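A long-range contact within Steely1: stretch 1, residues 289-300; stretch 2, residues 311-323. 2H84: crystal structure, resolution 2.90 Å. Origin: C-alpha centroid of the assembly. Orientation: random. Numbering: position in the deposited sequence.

Stretch 1 289-300: SAKDCEFLIHTG
Stretch 2 311-323: SLGIDPKQTKNTW

Gln318 is the polar hub of this contact. Its side chain (chi1 -30°, between wells; chi2 t) carries NE2 to Cys293 O at 2.9 Å in a nearly straight hydrogen bond, and the same NE2 makes a weak one to Ala290 O at 3.0 Å. The other half of the amide turns back on its own stretch, where Asp315 N donates to Gln318 OE1 at 2.6 Å. A primary amide suits this place because it donates across the gap while accepting from its own loop. The backbone of Gln318 also takes part: Phe295 N donates to Gln318 O at a very short 2.5 Å. A further bond joins side chains, Asn321 ND2 to Glu294 OE1 at 2.9 Å. Glu294 starts with its CA-to-CB bond pointing away, but chi1 t and chi2 p bring its carboxylate back.

The backbones run in the same general direction. Stretch 1 passes from a loop into extended residues 294-297; stretch 2 leaves a helix at Gly313, whose positive phi (52°) favours glycine, then forms a 3-10 turn at 316-318 and a new helix from 320. CA atoms pair Lys291 with Ile314 (5.8 Å), Glu294 with Gln318 (4.5 Å), Phe295 with Thr319 (4.9 Å) and Leu296 with Thr322 (5.6 Å).

Phe295, buried and pointing toward stretch 2 (chi1 m, chi2 -105°), anchors the packing. Ile314 (chi1 p, chi2 t) lays CD1 over one ring face, 4.0 Å from the centroid of the Phe295 ring, and Leu312 CD1 lies 3.8 Å from Phe295 CE1. Thr322 (chi1 p) ties its hydroxyl into the helix, OG1 donating to Thr319 O at 2.9 Å, while its methyl lies against the strand. Together the stretches bury 678 Å².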

# COMPACT_ATOMS: atom_id res chain seq x y z
N SER A 289 32.20 8.53 7.96
CA SER A 289 32.57 9.17 6.72
C SER A 289 31.87 8.77 5.44
O SER A 289 31.83 9.56 4.57
CB SER A 289 34.08 9.04 6.48
OG SER A 289 34.62 10.25 5.97
N ALA A 290 31.30 7.58 5.30
CA ALA A 290 30.66 7.19 4.03
C ALA A 290 31.73 6.63 3.13
O ALA A 290 31.48 5.71 2.36
CB ALA A 290 29.94 8.38 3.32
N LYS A 291 32.94 7.17 3.24
CA LYS A 291 34.06 6.67 2.45
C LYS A 291 34.49 5.38 3.12
O LYS A 291 35.22 4.57 2.54
CB LYS A 291 35.22 7.66 2.47
CG LYS A 291 34.88 9.01 1.87
CD LYS A 291 35.28 9.23 0.43
CE LYS A 291 36.17 10.44 0.36
NZ LYS A 291 36.08 11.12 -0.90
N ASP A 292 34.03 5.20 4.36
CA ASP A 292 34.35 4.01 5.12
C ASP A 292 33.17 3.06 5.15
O ASP A 292 33.25 1.98 5.74
CB ASP A 292 34.72 4.36 6.56
CG ASP A 292 35.96 5.24 6.66
OD1 ASP A 292 36.93 4.97 5.90
OD2 ASP A 292 35.97 6.17 7.49
N CYS A 293 32.07 3.45 4.52
CA CYS A 293 30.87 2.63 4.52
C CYS A 293 30.67 1.76 3.29
O CYS A 293 31.08 2.12 2.18
CB CYS A 293 29.63 3.51 4.71
SG CYS A 293 29.67 4.55 6.18
N GLU A 294 30.06 0.59 3.49
CA GLU A 294 29.76 -0.32 2.40
C GLU A 294 28.49 0.24 1.79
O GLU A 294 27.59 0.67 2.51
CB GLU A 294 29.48 -1.73 2.94
CG GLU A 294 29.10 -2.76 1.88
CD GLU A 294 30.30 -3.26 1.08
OE1 GLU A 294 30.11 -3.73 -0.07
OE2 GLU A 294 31.42 -3.19 1.62
N PHE A 295 28.42 0.26 0.47
CA PHE A 295 27.23 0.79 -0.19
C PHE A 295 26.32 -0.26 -0.79
O PHE A 295 26.68 -0.96 -1.75
CB PHE A 295 27.63 1.81 -1.26
CG PHE A 295 27.83 3.19 -0.71
CD1 PHE A 295 26.88 4.18 -0.94
CD2 PHE A 295 28.92 3.49 0.09
CE1 PHE A 295 27.02 5.45 -0.38
CE2 PHE A 295 29.07 4.75 0.66
CZ PHE A 295 28.11 5.73 0.43
N LEU A 296 25.13 -0.37 -0.19
CA LEU A 296 24.10 -1.33 -0.60
C LEU A 296 23.03 -0.51 -1.31
O LEU A 296 22.03 -0.10 -0.71
CB LEU A 296 23.53 -2.04 0.63
CG LEU A 296 24.62 -2.58 1.56
CD1 LEU A 296 23.99 -3.28 2.75
CD2 LEU A 296 25.54 -3.52 0.79
N ILE A 297 23.27 -0.28 -2.59
CA ILE A 297 22.38 0.52 -3.41
C ILE A 297 21.43 -0.28 -4.27
O ILE A 297 21.79 -1.32 -4.83
CB ILE A 297 23.19 1.44 -4.35
CG1 ILE A 297 24.25 2.19 -3.54
CG2 ILE A 297 22.26 2.41 -5.07
CD1 ILE A 297 25.17 3.06 -4.39
N HIS A 298 20.20 0.21 -4.37
CA HIS A 298 19.16 -0.39 -5.20
C HIS A 298 19.73 -0.44 -6.62
O HIS A 298 20.11 0.58 -7.18
CB HIS A 298 17.91 0.50 -5.18
CG HIS A 298 17.02 0.31 -6.36
ND1 HIS A 298 16.41 -0.89 -6.64
CD2 HIS A 298 16.66 1.16 -7.35
CE1 HIS A 298 15.71 -0.77 -7.76
NE2 HIS A 298 15.85 0.46 -8.21
N THR A 299 19.82 -1.64 -7.18
CA THR A 299 20.37 -1.80 -8.52
C THR A 299 19.46 -1.31 -9.65
O THR A 299 18.99 -2.09 -10.48
CB THR A 299 20.71 -3.28 -8.79
OG1 THR A 299 19.54 -4.08 -8.62
CG2 THR A 299 21.74 -3.74 -7.80
N GLY A 300 19.22 0.00 -9.68
CA GLY A 300 18.35 0.57 -10.70
C GLY A 300 18.87 0.58 -12.13
O GLY A 300 18.08 0.42 -13.08
N SER A 311 29.64 11.14 -7.61
CA SER A 311 29.19 12.21 -6.75
C SER A 311 29.67 12.08 -5.31
O SER A 311 30.08 13.06 -4.69
CB SER A 311 27.67 12.25 -6.82
OG SER A 311 27.15 12.97 -5.74
N LEU A 312 29.62 10.86 -4.77
CA LEU A 312 30.06 10.63 -3.41
C LEU A 312 31.55 10.32 -3.43
O LEU A 312 32.19 10.22 -2.39
CB LEU A 312 29.21 9.53 -2.75
CG LEU A 312 27.75 9.96 -2.73
CD1 LEU A 312 26.93 8.85 -2.12
CD2 LEU A 312 27.55 11.27 -1.94
N GLY A 313 32.09 10.21 -4.63
CA GLY A 313 33.51 9.93 -4.78
C GLY A 313 33.92 8.72 -3.96
O GLY A 313 34.92 8.74 -3.29
N ILE A 314 33.13 7.65 -4.04
CA ILE A 314 33.43 6.43 -3.31
C ILE A 314 34.25 5.45 -4.15
O ILE A 314 34.35 5.58 -5.37
CB ILE A 314 32.13 5.77 -2.81
CG1 ILE A 314 31.20 5.47 -3.98
CG2 ILE A 314 31.43 6.68 -1.84
CD1 ILE A 314 29.97 4.66 -3.61
N ASP A 315 34.80 4.44 -3.50
CA ASP A 315 35.63 3.44 -4.15
C ASP A 315 34.83 2.20 -4.59
O ASP A 315 33.86 1.82 -3.95
CB ASP A 315 36.71 3.02 -3.15
CG ASP A 315 37.88 2.32 -3.80
OD1 ASP A 315 37.73 1.14 -4.16
OD2 ASP A 315 38.95 2.94 -3.94
N PRO A 316 35.24 1.56 -5.70
CA PRO A 316 34.56 0.36 -6.22
C PRO A 316 34.41 -0.72 -5.14
O PRO A 316 33.50 -1.53 -5.21
CB PRO A 316 35.48 -0.06 -7.34
CG PRO A 316 36.16 1.18 -7.79
CD PRO A 316 36.49 1.84 -6.48
N LYS A 317 35.34 -0.74 -4.19
CA LYS A 317 35.28 -1.74 -3.13
C LYS A 317 34.05 -1.62 -2.27
O LYS A 317 33.54 -2.62 -1.77
CB LYS A 317 36.51 -1.66 -2.24
CG LYS A 317 37.76 -2.22 -2.88
CD LYS A 317 38.70 -2.79 -1.84
CE LYS A 317 38.78 -1.90 -0.71
NZ LYS A 317 40.15 -1.78 -0.40
N GLN A 318 33.56 -0.39 -2.08
CA GLN A 318 32.38 -0.15 -1.24
C GLN A 318 31.06 -0.44 -1.96
O GLN A 318 30.01 -0.39 -1.31
CB GLN A 318 32.37 1.30 -0.74
CG GLN A 318 33.79 1.88 -0.57
CD GLN A 318 33.76 3.37 -0.30
OE1 GLN A 318 34.47 4.17 -0.96
NE2 GLN A 318 32.94 3.75 0.66
N THR A 319 31.08 -0.72 -3.26
CA THR A 319 29.84 -0.98 -3.99
C THR A 319 29.94 -2.26 -4.80
O THR A 319 29.14 -2.51 -5.71
CB THR A 319 29.48 0.19 -4.96
OG1 THR A 319 30.57 0.40 -5.87
CG2 THR A 319 29.22 1.48 -4.22
N LYS A 320 30.90 -3.09 -4.45
CA LYS A 320 31.10 -4.35 -5.15
C LYS A 320 29.88 -5.26 -5.01
O LYS A 320 29.41 -5.82 -6.00
CB LYS A 320 32.34 -5.05 -4.61
CG LYS A 320 33.09 -5.84 -5.67
CD LYS A 320 32.90 -7.33 -5.49
CE LYS A 320 33.41 -8.09 -6.69
NZ LYS A 320 33.27 -9.55 -6.51
N ASN A 321 29.37 -5.39 -3.79
CA ASN A 321 28.22 -6.25 -3.52
C ASN A 321 26.98 -5.90 -4.34
O ASN A 321 26.30 -6.78 -4.86
CB ASN A 321 27.88 -6.25 -2.03
CG ASN A 321 28.85 -7.09 -1.21
OD1 ASN A 321 29.10 -8.24 -1.55
ND2 ASN A 321 29.38 -6.52 -0.14
N THR A 322 26.68 -4.61 -4.45
CA THR A 322 25.52 -4.19 -5.22
C THR A 322 25.74 -4.41 -6.72
O THR A 322 24.79 -4.68 -7.45
CB THR A 322 25.20 -2.70 -4.98
OG1 THR A 322 26.36 -1.92 -5.26
CG2 THR A 322 24.85 -2.46 -3.55
N TRP A 323 26.98 -4.31 -7.19
CA TRP A 323 27.24 -4.53 -8.61
C TRP A 323 27.16 -6.01 -8.93
O TRP A 323 26.94 -6.37 -10.08
CB TRP A 323 28.61 -3.98 -9.02
CG TRP A 323 28.65 -2.52 -9.33
CD1 TRP A 323 29.03 -1.50 -8.49
CD2 TRP A 323 28.24 -1.89 -10.55
NE1 TRP A 323 28.87 -0.28 -9.11
CE2 TRP A 323 28.38 -0.49 -10.37
CE3 TRP A 323 27.76 -2.36 -11.78
CZ2 TRP A 323 28.06 0.43 -11.38
CZ3 TRP A 323 27.44 -1.45 -12.77
CH2 TRP A 323 27.58 -0.07 -12.57